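Local coordinates for oxidoreductase, short chain dehydrogenase/reductase family protein (Bifidobacterium adolescentis L2-32, PDB 6OW4), which is an NADH-dependent 20beta-hydroxysteroid dehydrogenase belonging to the short-chain dehydrogenase/reductase family, at residues G51-N56 with G231-G236; A125-G130 with L176-A181; S225-P230 with G282-V287. All coordinates share one frame; numbering follows the deposited sequence.

Interaction 1 of 3, residues G51-N56 with G231-G236; sequences GGLGRN and GYVWSG. With NAD (nicotinamide-adenine-dinucleotide), chain N.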
loop_
_atom_site.group_PDB
_atom_site.type_symbol
_atom_site.label_atom_id
_atom_site.label_comp_id
_atom_site.label_asym_id
_atom_site.label_seq_id
_atom_site.Cartn_x
_atom_site.Cartn_y
_atom_site.Cartn_z
ATOM N N GLY F 51 -16.990 -25.429 3.171
ATOM C CA GLY F 51 -15.814 -25.113 4.008
ATOM C C GLY F 51 -16.180 -24.268 5.219
ATOM O O GLY F 51 -17.315 -23.749 5.261
ATOM N N GLY F 52 -15.242 -24.125 6.162
ATOM C CA GLY F 52 -15.444 -23.469 7.470
ATOM C C GLY F 52 -15.867 -22.014 7.341
ATOM O O GLY F 52 -16.884 -21.644 7.959
ATOM N N LEU F 53 -15.113 -21.215 6.579
ATOM C CA LEU F 53 -15.364 -19.759 6.390
ATOM C C LEU F 53 -16.710 -19.560 5.689
ATOM O O LEU F 53 -17.454 -18.656 6.100
ATOM C CB LEU F 53 -14.235 -19.138 5.563
ATOM C CG LEU F 53 -12.848 -19.157 6.202
ATOM C CD1 LEU F 53 -11.852 -18.387 5.348
ATOM C CD2 LEU F 53 -12.885 -18.584 7.607
ATOM N N GLY F 54 -16.993 -20.374 4.670
ATOM C CA GLY F 54 -18.216 -20.286 3.849
ATOM C C GLY F 54 -19.475 -20.524 4.666
ATOM O O GLY F 54 -20.352 -19.638 4.663
ATOM N N ARG F 55 -19.563 -21.669 5.351
ATOM C CA ARG F 55 -20.783 -22.099 6.090
ATOM C C ARG F 55 -21.005 -21.185 7.303
ATOM O O ARG F 55 -22.175 -20.841 7.564
ATOM C CB ARG F 55 -20.700 -23.582 6.474
ATOM C CG ARG F 55 -19.685 -23.927 7.555
ATOM C CD ARG F 55 -19.498 -25.431 7.646
ATOM N NE ARG F 55 -18.595 -25.834 8.718
ATOM C CZ ARG F 55 -17.385 -26.375 8.561
ATOM N NH1 ARG F 55 -16.885 -26.599 7.357
ATOM N NH2 ARG F 55 -16.672 -26.694 9.628
ATOM N N ASN F 56 -19.936 -20.787 8.001
ATOM C CA ASN F 56 -20.013 -19.909 9.202
ATOM C C ASN F 56 -20.438 -18.494 8.785
ATOM O O ASN F 56 -21.237 -17.883 9.521
ATOM C CB ASN F 56 -18.701 -19.889 9.993
ATOM C CG ASN F 56 -18.492 -21.136 10.827
ATOM O OD1 ASN F 56 -18.487 -21.072 12.053
ATOM N ND2 ASN F 56 -18.314 -22.274 10.176
ATOM N N GLY F 231 -5.804 -13.970 7.776
ATOM C CA GLY F 231 -4.497 -14.581 8.079
ATOM C C GLY F 231 -4.654 -16.075 8.286
ATOM O O GLY F 231 -5.463 -16.686 7.566
ATOM N N TYR F 232 -3.919 -16.646 9.243
ATOM C CA TYR F 232 -4.043 -18.069 9.645
ATOM C C TYR F 232 -5.363 -18.244 10.405
ATOM O O TYR F 232 -5.458 -17.775 11.555
ATOM C CB TYR F 232 -2.826 -18.505 10.465
ATOM C CG TYR F 232 -1.527 -18.497 9.698
ATOM C CD1 TYR F 232 -1.341 -19.321 8.599
ATOM C CD2 TYR F 232 -0.478 -17.670 10.069
ATOM C CE1 TYR F 232 -0.151 -19.323 7.888
ATOM C CE2 TYR F 232 0.718 -17.659 9.370
ATOM C CZ TYR F 232 0.884 -18.489 8.276
ATOM O OH TYR F 232 2.061 -18.487 7.581
ATOM N N VAL F 233 -6.354 -18.866 9.755
ATOM C CA VAL F 233 -7.697 -19.173 10.331
ATOM C C VAL F 233 -7.849 -20.695 10.426
ATOM O O VAL F 233 -7.592 -21.379 9.416
ATOM C CB VAL F 233 -8.835 -18.557 9.495
ATOM C CG1 VAL F 233 -10.198 -18.853 10.104
ATOM C CG2 VAL F 233 -8.650 -17.059 9.302
ATOM N N TRP F 234 -8.256 -21.193 11.596
ATOM C CA TRP F 234 -8.496 -22.635 11.867
ATOM C C TRP F 234 -9.934 -22.987 11.462
ATOM O O TRP F 234 -10.802 -23.078 12.353
ATOM C CB TRP F 234 -8.206 -22.957 13.338
ATOM C CG TRP F 234 -8.101 -24.421 13.629
ATOM C CD1 TRP F 234 -9.124 -25.281 13.909
ATOM C CD2 TRP F 234 -6.895 -25.207 13.668
ATOM N NE1 TRP F 234 -8.640 -26.545 14.118
ATOM C CE2 TRP F 234 -7.277 -26.531 13.977
ATOM C CE3 TRP F 234 -5.538 -24.923 13.472
ATOM C CZ2 TRP F 234 -6.346 -27.563 14.096
ATOM C CZ3 TRP F 234 -4.619 -25.944 13.590
ATOM C CH2 TRP F 234 -5.021 -27.245 13.897
ATOM N N SER F 235 -10.166 -23.162 10.158
ATOM C CA SER F 235 -11.499 -23.415 9.547
ATOM C C SER F 235 -11.769 -24.919 9.436
ATOM O O SER F 235 -12.928 -25.282 9.159
ATOM C CB SER F 235 -11.601 -22.753 8.199
ATOM O OG SER F 235 -10.866 -23.478 7.225
ATOM N N GLY F 236 -10.739 -25.748 9.643
ATOM C CA GLY F 236 -10.783 -27.210 9.452
ATOM C C GLY F 236 -10.026 -27.652 8.208
ATOM O O GLY F 236 -9.960 -28.873 7.970
HETATM P PA NAD N . -11.856 -24.810 2.350
HETATM O O1A NAD N . -10.928 -25.544 1.438
HETATM O O2A NAD N . -12.758 -25.809 3.090
HETATM O O5B NAD N . -12.779 -23.793 1.548
HETATM C C5B NAD N . -12.695 -23.697 0.126
HETATM C C4B NAD N . -14.071 -24.123 -0.461
HETATM O O4B NAD N . -14.097 -23.663 -1.957
HETATM C C3B NAD N . -14.242 -25.378 -0.442
HETATM O O3B NAD N . -15.526 -25.750 0.176
HETATM C C2B NAD N . -14.237 -25.887 -2.025
HETATM O O2B NAD N . -15.140 -27.019 -2.192
HETATM C C1B NAD N . -14.621 -24.888 -2.715
HETATM N N9A NAD N . -14.000 -24.956 -4.078
HETATM C C8A NAD N . -12.759 -25.067 -4.605
HETATM N N7A NAD N . -12.875 -25.088 -5.957
HETATM C C5A NAD N . -14.185 -24.992 -6.261
HETATM C C6A NAD N . -14.848 -24.967 -7.497
HETATM N N6A NAD N . -14.457 -25.031 -8.867
HETATM N N1A NAD N . -16.197 -24.860 -7.537
HETATM C C2A NAD N . -16.920 -24.777 -6.371
HETATM N N3A NAD N . -16.266 -24.800 -5.145
HETATM C C4A NAD N . -14.896 -24.909 -5.103
HETATM O O3 NAD N . -10.962 -23.963 3.442
HETATM P PN NAD N . -11.279 -22.443 3.872
HETATM O O1N NAD N . -10.314 -22.046 4.954
HETATM O O2N NAD N . -12.713 -22.354 4.395
HETATM O O5D NAD N . -11.056 -21.487 2.614
HETATM C C5D NAD N . -12.099 -20.652 2.132
HETATM C C4D NAD N . -11.483 -19.458 1.357
HETATM O O4D NAD N . -10.762 -18.733 2.168
HETATM C C3D NAD N . -10.549 -19.942 0.264
HETATM O O3D NAD N . -10.764 -19.224 -0.883
HETATM C C2D NAD N . -9.122 -19.670 0.827
HETATM O O2D NAD N . -8.198 -19.484 -0.326
HETATM C C1D NAD N . -9.274 -18.605 1.538
HETATM N N1N NAD N . -8.313 -18.454 2.636
HETATM C C2N NAD N . -8.346 -19.305 3.733
HETATM C C3N NAD N . -7.424 -19.149 4.779
HETATM C C7N NAD N . -7.441 -20.095 6.004
HETATM O O7N NAD N . -6.407 -20.323 6.604
HETATM N N7N NAD N . -8.648 -20.703 6.447
HETATM C C4N NAD N . -6.481 -18.140 4.719
HETATM C C5N NAD N . -6.447 -17.284 3.629
HETATM C C6N NAD N . -7.376 -17.444 2.591
#
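Ser-235 and Leu-53 bury the most surface where the glycine-rich start of helix 52-63 meets the loop 231-236, and both also touch the dinucleotide. With OG between its backbone N and carbonyl carbon (chi1 75°), Ser-235 donates from OG to NAD O1N, a phosphate oxygen, at 2.7 Å, while its carbonyl lies over the helix start, Ser-235 O making a CA-H...O contact with Gly-52 CA at 3.5 Å. A side chain on Gly-52 would run into that carbonyl. Leu-53 uses both branches: CD2 rests on Val-233 CG1 at 3.7 Å, and CD1 reaches NAD O4D at 3.4 Å. An alanine here would probably open a gap beside Val-233 CG1 and leave the nicotinamide ribose without the methyl against O4D. Val-233 in turn clasps the carboxamide through its backbone, accepting from NAD N7N at its O (3.2 Å) and giving a weak bond from its N to NAD O7N. The contact exemplifies an SDR cofactor gripped by the glycine-rich helix start and the loop after strand 223-230 together. Nearby, Arg-55 turns its charge to Asp-24 of the second subunit. Helix 262-273 packs against the contact, its Asn-262 touching both Leu-53 and Ser-235, and the loop leads on toward helix 244-250.

Interaction 2 of 3, residues A125-G130 with L176-A181; sequences AFLNAG and LIFTAA. Unlike the reference sequence in segment 176-181: Ala-181 (reference Ser). With NAD (nicotinamide-adenine-dinucleotide), chain N.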
loop_
_atom_site.group_PDB
_atom_site.type_symbol
_atom_site.label_atom_id
_atom_site.label_comp_id
_atom_site.label_asym_id
_atom_site.label_seq_id
_atom_site.Cartn_x
_atom_site.Cartn_y
_atom_site.Cartn_z
ATOM N N ALA F 125 -23.295 -11.102 -2.242
ATOM C CA ALA F 125 -22.573 -12.306 -2.709
ATOM C C ALA F 125 -21.238 -12.401 -1.967
ATOM O O ALA F 125 -20.462 -11.428 -2.022
ATOM C CB ALA F 125 -22.380 -12.249 -4.204
ATOM N N PHE F 126 -21.006 -13.516 -1.273
ATOM C CA PHE F 126 -19.713 -13.850 -0.625
ATOM C C PHE F 126 -18.984 -14.866 -1.509
ATOM O O PHE F 126 -19.272 -16.075 -1.424
ATOM C CB PHE F 126 -19.926 -14.346 0.808
ATOM C CG PHE F 126 -18.656 -14.623 1.573
ATOM C CD1 PHE F 126 -17.526 -13.837 1.396
ATOM C CD2 PHE F 126 -18.593 -15.663 2.487
ATOM C CE1 PHE F 126 -16.362 -14.096 2.103
ATOM C CE2 PHE F 126 -17.429 -15.919 3.195
ATOM C CZ PHE F 126 -16.316 -15.136 3.001
ATOM N N LEU F 127 -18.069 -14.366 -2.341
ATOM C CA LEU F 127 -17.357 -15.141 -3.390
ATOM C C LEU F 127 -16.080 -15.715 -2.767
ATOM O O LEU F 127 -14.986 -15.163 -3.002
ATOM C CB LEU F 127 -17.094 -14.206 -4.574
ATOM C CG LEU F 127 -18.325 -13.424 -5.035
ATOM C CD1 LEU F 127 -17.936 -12.116 -5.697
ATOM C CD2 LEU F 127 -19.187 -14.264 -5.961
ATOM N N ASN F 128 -16.252 -16.788 -1.992
ATOM C CA ASN F 128 -15.264 -17.335 -1.025
ATOM C C ASN F 128 -14.535 -18.542 -1.633
ATOM O O ASN F 128 -13.386 -18.794 -1.225
ATOM C CB ASN F 128 -15.961 -17.676 0.295
ATOM C CG ASN F 128 -15.085 -18.439 1.266
ATOM O OD1 ASN F 128 -14.140 -17.882 1.819
ATOM N ND2 ASN F 128 -15.402 -19.706 1.486
ATOM N N ALA F 129 -15.169 -19.263 -2.563
ATOM C CA ALA F 129 -14.593 -20.453 -3.235
ATOM C C ALA F 129 -13.146 -20.161 -3.648
ATOM O O ALA F 129 -12.912 -19.142 -4.328
ATOM C CB ALA F 129 -15.432 -20.843 -4.427
ATOM N N GLY F 130 -12.215 -21.019 -3.225
ATOM C CA GLY F 130 -10.783 -20.951 -3.574
ATOM C C GLY F 130 -10.070 -22.234 -3.190
ATOM O O GLY F 130 -10.705 -23.083 -2.532
ATOM N N LEU F 176 -20.769 -6.910 -2.685
ATOM C CA LEU F 176 -19.865 -8.014 -3.100
ATOM C C LEU F 176 -18.732 -8.128 -2.078
ATOM O O LEU F 176 -18.064 -7.107 -1.833
ATOM C CB LEU F 176 -19.306 -7.724 -4.496
ATOM C CG LEU F 176 -20.338 -7.405 -5.576
ATOM C CD1 LEU F 176 -19.649 -6.949 -6.851
ATOM C CD2 LEU F 176 -21.234 -8.607 -5.848
ATOM N N ILE F 177 -18.542 -9.319 -1.504
ATOM C CA ILE F 177 -17.401 -9.641 -0.595
ATOM C C ILE F 177 -16.588 -10.772 -1.233
ATOM O O ILE F 177 -17.105 -11.899 -1.325
ATOM C CB ILE F 177 -17.880 -10.004 0.827
ATOM C CG1 ILE F 177 -18.835 -8.951 1.401
ATOM C CG2 ILE F 177 -16.690 -10.237 1.745
ATOM C CD1 ILE F 177 -20.301 -9.277 1.224
ATOM N N PHE F 178 -15.365 -10.465 -1.665
ATOM C CA PHE F 178 -14.399 -11.429 -2.245
ATOM C C PHE F 178 -13.407 -11.838 -1.154
ATOM O O PHE F 178 -12.826 -10.942 -0.523
ATOM C CB PHE F 178 -13.663 -10.804 -3.433
ATOM C CG PHE F 178 -14.524 -10.424 -4.612
ATOM C CD1 PHE F 178 -15.333 -9.298 -4.575
ATOM C CD2 PHE F 178 -14.493 -11.172 -5.778
ATOM C CE1 PHE F 178 -16.109 -8.945 -5.670
ATOM C CE2 PHE F 178 -15.264 -10.815 -6.874
ATOM C CZ PHE F 178 -16.074 -9.705 -6.816
ATOM N N THR F 179 -13.221 -13.141 -0.935
ATOM C CA THR F 179 -12.181 -13.681 -0.021
ATOM C C THR F 179 -10.826 -13.616 -0.736
ATOM O O THR F 179 -10.637 -14.365 -1.714
ATOM C CB THR F 179 -12.512 -15.103 0.450
ATOM O OG1 THR F 179 -13.844 -15.110 0.962
ATOM C CG2 THR F 179 -11.565 -15.596 1.521
ATOM N N ALA F 180 -9.941 -12.727 -0.280
ATOM C CA ALA F 180 -8.530 -12.627 -0.719
ATOM C C ALA F 180 -7.669 -13.452 0.246
ATOM O O ALA F 180 -8.143 -14.519 0.682
ATOM C CB ALA F 180 -8.109 -11.177 -0.784
ATOM N N ALA F 181 -6.452 -12.988 0.547
ATOM C CA ALA F 181 -5.539 -13.571 1.558
ATOM C C ALA F 181 -4.340 -12.639 1.755
ATOM O O ALA F 181 -4.160 -11.717 0.929
ATOM C CB ALA F 181 -5.087 -14.948 1.135
HETATM P PA NAD N . -11.856 -24.810 2.350
HETATM O O1A NAD N . -10.928 -25.544 1.438
HETATM O O2A NAD N . -12.758 -25.809 3.090
HETATM O O5B NAD N . -12.779 -23.793 1.548
HETATM C C5B NAD N . -12.695 -23.697 0.126
HETATM C C4B NAD N . -14.071 -24.123 -0.461
HETATM O O4B NAD N . -14.097 -23.663 -1.957
HETATM C C3B NAD N . -14.242 -25.378 -0.442
HETATM O O3B NAD N . -15.526 -25.750 0.176
HETATM C C2B NAD N . -14.237 -25.887 -2.025
HETATM O O2B NAD N . -15.140 -27.019 -2.192
HETATM C C1B NAD N . -14.621 -24.888 -2.715
HETATM N N9A NAD N . -14.000 -24.956 -4.078
HETATM C C8A NAD N . -12.759 -25.067 -4.605
HETATM N N7A NAD N . -12.875 -25.088 -5.957
HETATM C C5A NAD N . -14.185 -24.992 -6.261
HETATM C C6A NAD N . -14.848 -24.967 -7.497
HETATM N N6A NAD N . -14.457 -25.031 -8.867
HETATM N N1A NAD N . -16.197 -24.860 -7.537
HETATM C C2A NAD N . -16.920 -24.777 -6.371
HETATM N N3A NAD N . -16.266 -24.800 -5.145
HETATM C C4A NAD N . -14.896 -24.909 -5.103
HETATM O O3 NAD N . -10.962 -23.963 3.442
HETATM P PN NAD N . -11.279 -22.443 3.872
HETATM O O1N NAD N . -10.314 -22.046 4.954
HETATM O O2N NAD N . -12.713 -22.354 4.395
HETATM O O5D NAD N . -11.056 -21.487 2.614
HETATM C C5D NAD N . -12.099 -20.652 2.132
HETATM C C4D NAD N . -11.483 -19.458 1.357
HETATM O O4D NAD N . -10.762 -18.733 2.168
HETATM C C3D NAD N . -10.549 -19.942 0.264
HETATM O O3D NAD N . -10.764 -19.224 -0.883
HETATM C C2D NAD N . -9.122 -19.670 0.827
HETATM O O2D NAD N . -8.198 -19.484 -0.326
HETATM C C1D NAD N . -9.274 -18.605 1.538
HETATM N N1N NAD N . -8.313 -18.454 2.636
HETATM C C2N NAD N . -8.346 -19.305 3.733
HETATM C C3N NAD N . -7.424 -19.149 4.779
HETATM C C7N NAD N . -7.441 -20.095 6.004
HETATM O O7N NAD N . -6.407 -20.323 6.604
HETATM N N7N NAD N . -8.648 -20.703 6.447
HETATM C C4N NAD N . -6.481 -18.140 4.719
HETATM C C5N NAD N . -6.447 -17.284 3.629
HETATM C C6N NAD N . -7.376 -17.444 2.591
#
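Leu-176 touches Ala-125 through CD2, 4.2 Å from Ala-125 CB, at the start of two parallel strands linked by a beta-alpha-beta crossover through helix 142-170. Ile-177 follows with the straightest backbone bond of the pair, its N donating to Ala-125 O (2.9 Å, 179°), and its O accepts from Leu-127 N at 2.8 Å. That carbonyl also lies at the edge of the Phe-126 ring, near its plane, while Ile-177 CG2 packs on Phe-126 CD1 at 3.7 Å. Phe-178 points the other way, beside Leu-127, whose CD1 sits over one face of the ring in a CH-pi contact, its extreme closeness doubtful. Thr-179 then turns to the cofactor end. With OG1 anti to its own carbonyl carbon (chi1 -51°), it donates to Asn-128 OD1 at 2.9 Å, in the carboxamide plane on a lone pair, while CG2 comes within 3.3 Å of NAD O4D. The backbone O of Asn-128 accepts from NAD O3D at 2.7 Å. Last, Ala-181, a serine in the reference sequence, sets CB by the nicotinamide. Strands 42-47 and 223-230 flank the pair, and helices 142-170 and 198-217 cover the face bearing Phe-178.

Interaction 3 of 3, residues S225-P230 with G282-V287; sequences SNTISP and GTDIRV. With NAD (nicotinamide-adenine-dinucleotide), chain N.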
loop_
_atom_site.group_PDB
_atom_site.type_symbol
_atom_site.label_atom_id
_atom_site.label_comp_id
_atom_site.label_asym_id
_atom_site.label_seq_id
_atom_site.Cartn_x
_atom_site.Cartn_y
_atom_site.Cartn_z
ATOM N N SER F 225 -18.170 -3.203 -3.416
ATOM C CA SER F 225 -17.260 -4.357 -3.634
ATOM C C SER F 225 -16.037 -4.216 -2.728
ATOM O O SER F 225 -15.286 -3.237 -2.896
ATOM C CB SER F 225 -16.852 -4.470 -5.081
ATOM O OG SER F 225 -16.009 -5.598 -5.285
ATOM N N ASN F 226 -15.854 -5.163 -1.808
ATOM C CA ASN F 226 -14.737 -5.165 -0.827
ATOM C C ASN F 226 -14.148 -6.574 -0.745
ATOM O O ASN F 226 -14.822 -7.528 -1.177
ATOM C CB ASN F 226 -15.194 -4.668 0.546
ATOM C CG ASN F 226 -15.628 -3.219 0.526
ATOM O OD1 ASN F 226 -14.798 -2.321 0.381
ATOM N ND2 ASN F 226 -16.922 -2.981 0.670
ATOM N N THR F 227 -12.933 -6.680 -0.207
ATOM C CA THR F 227 -12.220 -7.959 0.027
ATOM C C THR F 227 -11.969 -8.148 1.524
ATOM O O THR F 227 -11.821 -7.141 2.243
ATOM C CB THR F 227 -10.899 -8.008 -0.745
ATOM O OG1 THR F 227 -10.112 -6.895 -0.325
ATOM C CG2 THR F 227 -11.098 -7.965 -2.242
ATOM N N ILE F 228 -11.933 -9.409 1.955
ATOM C CA ILE F 228 -11.462 -9.843 3.299
ATOM C C ILE F 228 -10.180 -10.649 3.085
ATOM O O ILE F 228 -10.218 -11.611 2.299
ATOM C CB ILE F 228 -12.557 -10.647 4.025
ATOM C CG1 ILE F 228 -13.844 -9.829 4.158
ATOM C CG2 ILE F 228 -12.065 -11.147 5.377
ATOM C CD1 ILE F 228 -15.018 -10.613 4.695
ATOM N N SER F 229 -9.087 -10.241 3.733
ATOM C CA SER F 229 -7.753 -10.890 3.652
ATOM C C SER F 229 -7.458 -11.597 4.969
ATOM O O SER F 229 -6.687 -11.092 5.785
ATOM C CB SER F 229 -6.691 -9.882 3.311
ATOM O OG SER F 229 -6.896 -9.366 2.006
ATOM N N PRO F 230 -8.063 -12.780 5.225
ATOM C CA PRO F 230 -7.819 -13.503 6.471
ATOM C C PRO F 230 -6.356 -13.959 6.561
ATOM O O PRO F 230 -5.770 -14.255 5.535
ATOM C CB PRO F 230 -8.776 -14.704 6.407
ATOM C CG PRO F 230 -9.044 -14.893 4.932
ATOM C CD PRO F 230 -8.986 -13.502 4.335
ATOM N N GLY F 282 -14.369 -0.761 -2.393
ATOM C CA GLY F 282 -13.078 -0.764 -3.105
ATOM C C GLY F 282 -11.890 -0.791 -2.157
ATOM O O GLY F 282 -10.811 -0.316 -2.559
ATOM N N THR F 283 -12.071 -1.338 -0.951
ATOM C CA THR F 283 -10.998 -1.488 0.068
ATOM C C THR F 283 -10.947 -2.938 0.564
ATOM O O THR F 283 -11.804 -3.746 0.158
ATOM C CB THR F 283 -11.177 -0.493 1.223
ATOM O OG1 THR F 283 -9.979 -0.533 1.997
ATOM C CG2 THR F 283 -12.372 -0.790 2.103
ATOM N N ASP F 284 -9.958 -3.234 1.409
ATOM C CA ASP F 284 -9.695 -4.575 1.986
ATOM C C ASP F 284 -9.751 -4.475 3.512
ATOM O O ASP F 284 -9.289 -3.456 4.053
ATOM C CB ASP F 284 -8.330 -5.101 1.541
ATOM C CG ASP F 284 -7.990 -6.463 2.118
ATOM O OD1 ASP F 284 -8.783 -7.405 1.904
ATOM O OD2 ASP F 284 -6.944 -6.568 2.788
ATOM N N ILE F 285 -10.289 -5.501 4.172
ATOM C CA ILE F 285 -10.239 -5.654 5.656
ATOM C C ILE F 285 -9.422 -6.912 5.964
ATOM O O ILE F 285 -9.909 -8.026 5.679
ATOM C CB ILE F 285 -11.657 -5.682 6.263
ATOM C CG1 ILE F 285 -12.473 -4.467 5.808
ATOM C CG2 ILE F 285 -11.589 -5.793 7.780
ATOM C CD1 ILE F 285 -13.799 -4.286 6.516
ATOM N N ARG F 286 -8.210 -6.725 6.494
ATOM C CA ARG F 286 -7.313 -7.823 6.937
ATOM C C ARG F 286 -7.795 -8.320 8.304
ATOM O O ARG F 286 -8.026 -7.477 9.191
ATOM C CB ARG F 286 -5.859 -7.347 6.992
ATOM C CG ARG F 286 -5.340 -6.819 5.662
ATOM C CD ARG F 286 -3.862 -6.483 5.674
ATOM N NE ARG F 286 -3.528 -5.545 4.609
ATOM C CZ ARG F 286 -2.294 -5.183 4.267
ATOM N NH1 ARG F 286 -1.249 -5.684 4.902
ATOM N NH2 ARG F 286 -2.106 -4.320 3.283
ATOM N N VAL F 287 -7.955 -9.637 8.446
ATOM C CA VAL F 287 -8.365 -10.318 9.709
ATOM C C VAL F 287 -7.303 -11.382 10.016
ATOM O O VAL F 287 -7.563 -12.570 9.754
ATOM C CB VAL F 287 -9.783 -10.910 9.582
ATOM C CG1 VAL F 287 -10.318 -11.394 10.920
ATOM C CG2 VAL F 287 -10.751 -9.916 8.956
HETATM P PA NAD N . -11.856 -24.810 2.350
HETATM O O1A NAD N . -10.928 -25.544 1.438
HETATM O O2A NAD N . -12.758 -25.809 3.090
HETATM O O5B NAD N . -12.779 -23.793 1.548
HETATM C C5B NAD N . -12.695 -23.697 0.126
HETATM C C4B NAD N . -14.071 -24.123 -0.461
HETATM O O4B NAD N . -14.097 -23.663 -1.957
HETATM C C3B NAD N . -14.242 -25.378 -0.442
HETATM O O3B NAD N . -15.526 -25.750 0.176
HETATM C C2B NAD N . -14.237 -25.887 -2.025
HETATM O O2B NAD N . -15.140 -27.019 -2.192
HETATM C C1B NAD N . -14.621 -24.888 -2.715
HETATM N N9A NAD N . -14.000 -24.956 -4.078
HETATM C C8A NAD N . -12.759 -25.067 -4.605
HETATM N N7A NAD N . -12.875 -25.088 -5.957
HETATM C C5A NAD N . -14.185 -24.992 -6.261
HETATM C C6A NAD N . -14.848 -24.967 -7.497
HETATM N N6A NAD N . -14.457 -25.031 -8.867
HETATM N N1A NAD N . -16.197 -24.860 -7.537
HETATM C C2A NAD N . -16.920 -24.777 -6.371
HETATM N N3A NAD N . -16.266 -24.800 -5.145
HETATM C C4A NAD N . -14.896 -24.909 -5.103
HETATM O O3 NAD N . -10.962 -23.963 3.442
HETATM P PN NAD N . -11.279 -22.443 3.872
HETATM O O1N NAD N . -10.314 -22.046 4.954
HETATM O O2N NAD N . -12.713 -22.354 4.395
HETATM O O5D NAD N . -11.056 -21.487 2.614
HETATM C C5D NAD N . -12.099 -20.652 2.132
HETATM C C4D NAD N . -11.483 -19.458 1.357
HETATM O O4D NAD N . -10.762 -18.733 2.168
HETATM C C3D NAD N . -10.549 -19.942 0.264
HETATM O O3D NAD N . -10.764 -19.224 -0.883
HETATM C C2D NAD N . -9.122 -19.670 0.827
HETATM O O2D NAD N . -8.198 -19.484 -0.326
HETATM C C1D NAD N . -9.274 -18.605 1.538
HETATM N N1N NAD N . -8.313 -18.454 2.636
HETATM C C2N NAD N . -8.346 -19.305 3.733
HETATM C C3N NAD N . -7.424 -19.149 4.779
HETATM C C7N NAD N . -7.441 -20.095 6.004
HETATM O O7N NAD N . -6.407 -20.323 6.604
HETATM N N7N NAD N . -8.648 -20.703 6.447
HETATM C C4N NAD N . -6.481 -18.140 4.719
HETATM C C5N NAD N . -6.447 -17.284 3.629
HETATM C C6N NAD N . -7.376 -17.444 2.591
HETATM O O HOH W 1 -11.850 -3.822 -2.955
#
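The carboxylate of Asp-284, in the last parallel strand pair of the Rossmann-fold sheet, receives Thr-227 OG1 and Ser-229 OG from the same face of its plane, both on OD1. Thr-227 OG1 comes from the anti side at 2.6 Å and Ser-229 OG from the syn side at 2.7 Å, a double grip that would probably favour the charged acid. Asp-284 CG stands anti to its backbone N (chi1 179°), crossing the Thr-227 side chain at about a right angle. The second flat group, the carboxamide of Asn-226, takes Thr-283 N at OD1 (3.2 Å), the donor tilted 17° from its plane, while ND2 is hydrogen-bonded to the backbone O of Val-280. Thr-227 bonds to Thr-283 and Ile-285, and Ser-229 to Ile-285 and Val-287, through the backbone. On the opposite face of the sheet, packed against helix 262-273, Ile-228 CG2 lies alongside Val-287 CG2 at 4.0 Å. Strand 284-287 is the outermost of this chain, and Ile-285 packs on Ile-285 of the second subunit. At the cofactor end Pro-230 CG approaches the nicotinamide C5N at 3.8 Å. At the other end, a water donates to Thr-283 O at 3.1 Å, and weakly to Ser-225 O.

All three contacts are buried and belong to one Rossmann fold; interactions 2 and 3 lie in its parallel sheet, interaction 1 at the cofactor end of it. Interaction 2, close to the centre of the chain and touched by no other subunit, relies on hydrophobic side chains over a regular strand ladder. Interaction 3 adds the edge strand, Leu-176 O lying 2.9 Å from Asn-226 N, yet here hydroxyls and a carboxylate matter more. Interaction 1 has no hydrogen bond between its segments; the dinucleotide joins them. Its loop 231-236 continues strand 223-230 of interaction 3, and Leu-53 meets Asn-128 of interaction 2. Interactions 1 and 3 touch the second subunit, through Arg-55 and by packing respectively.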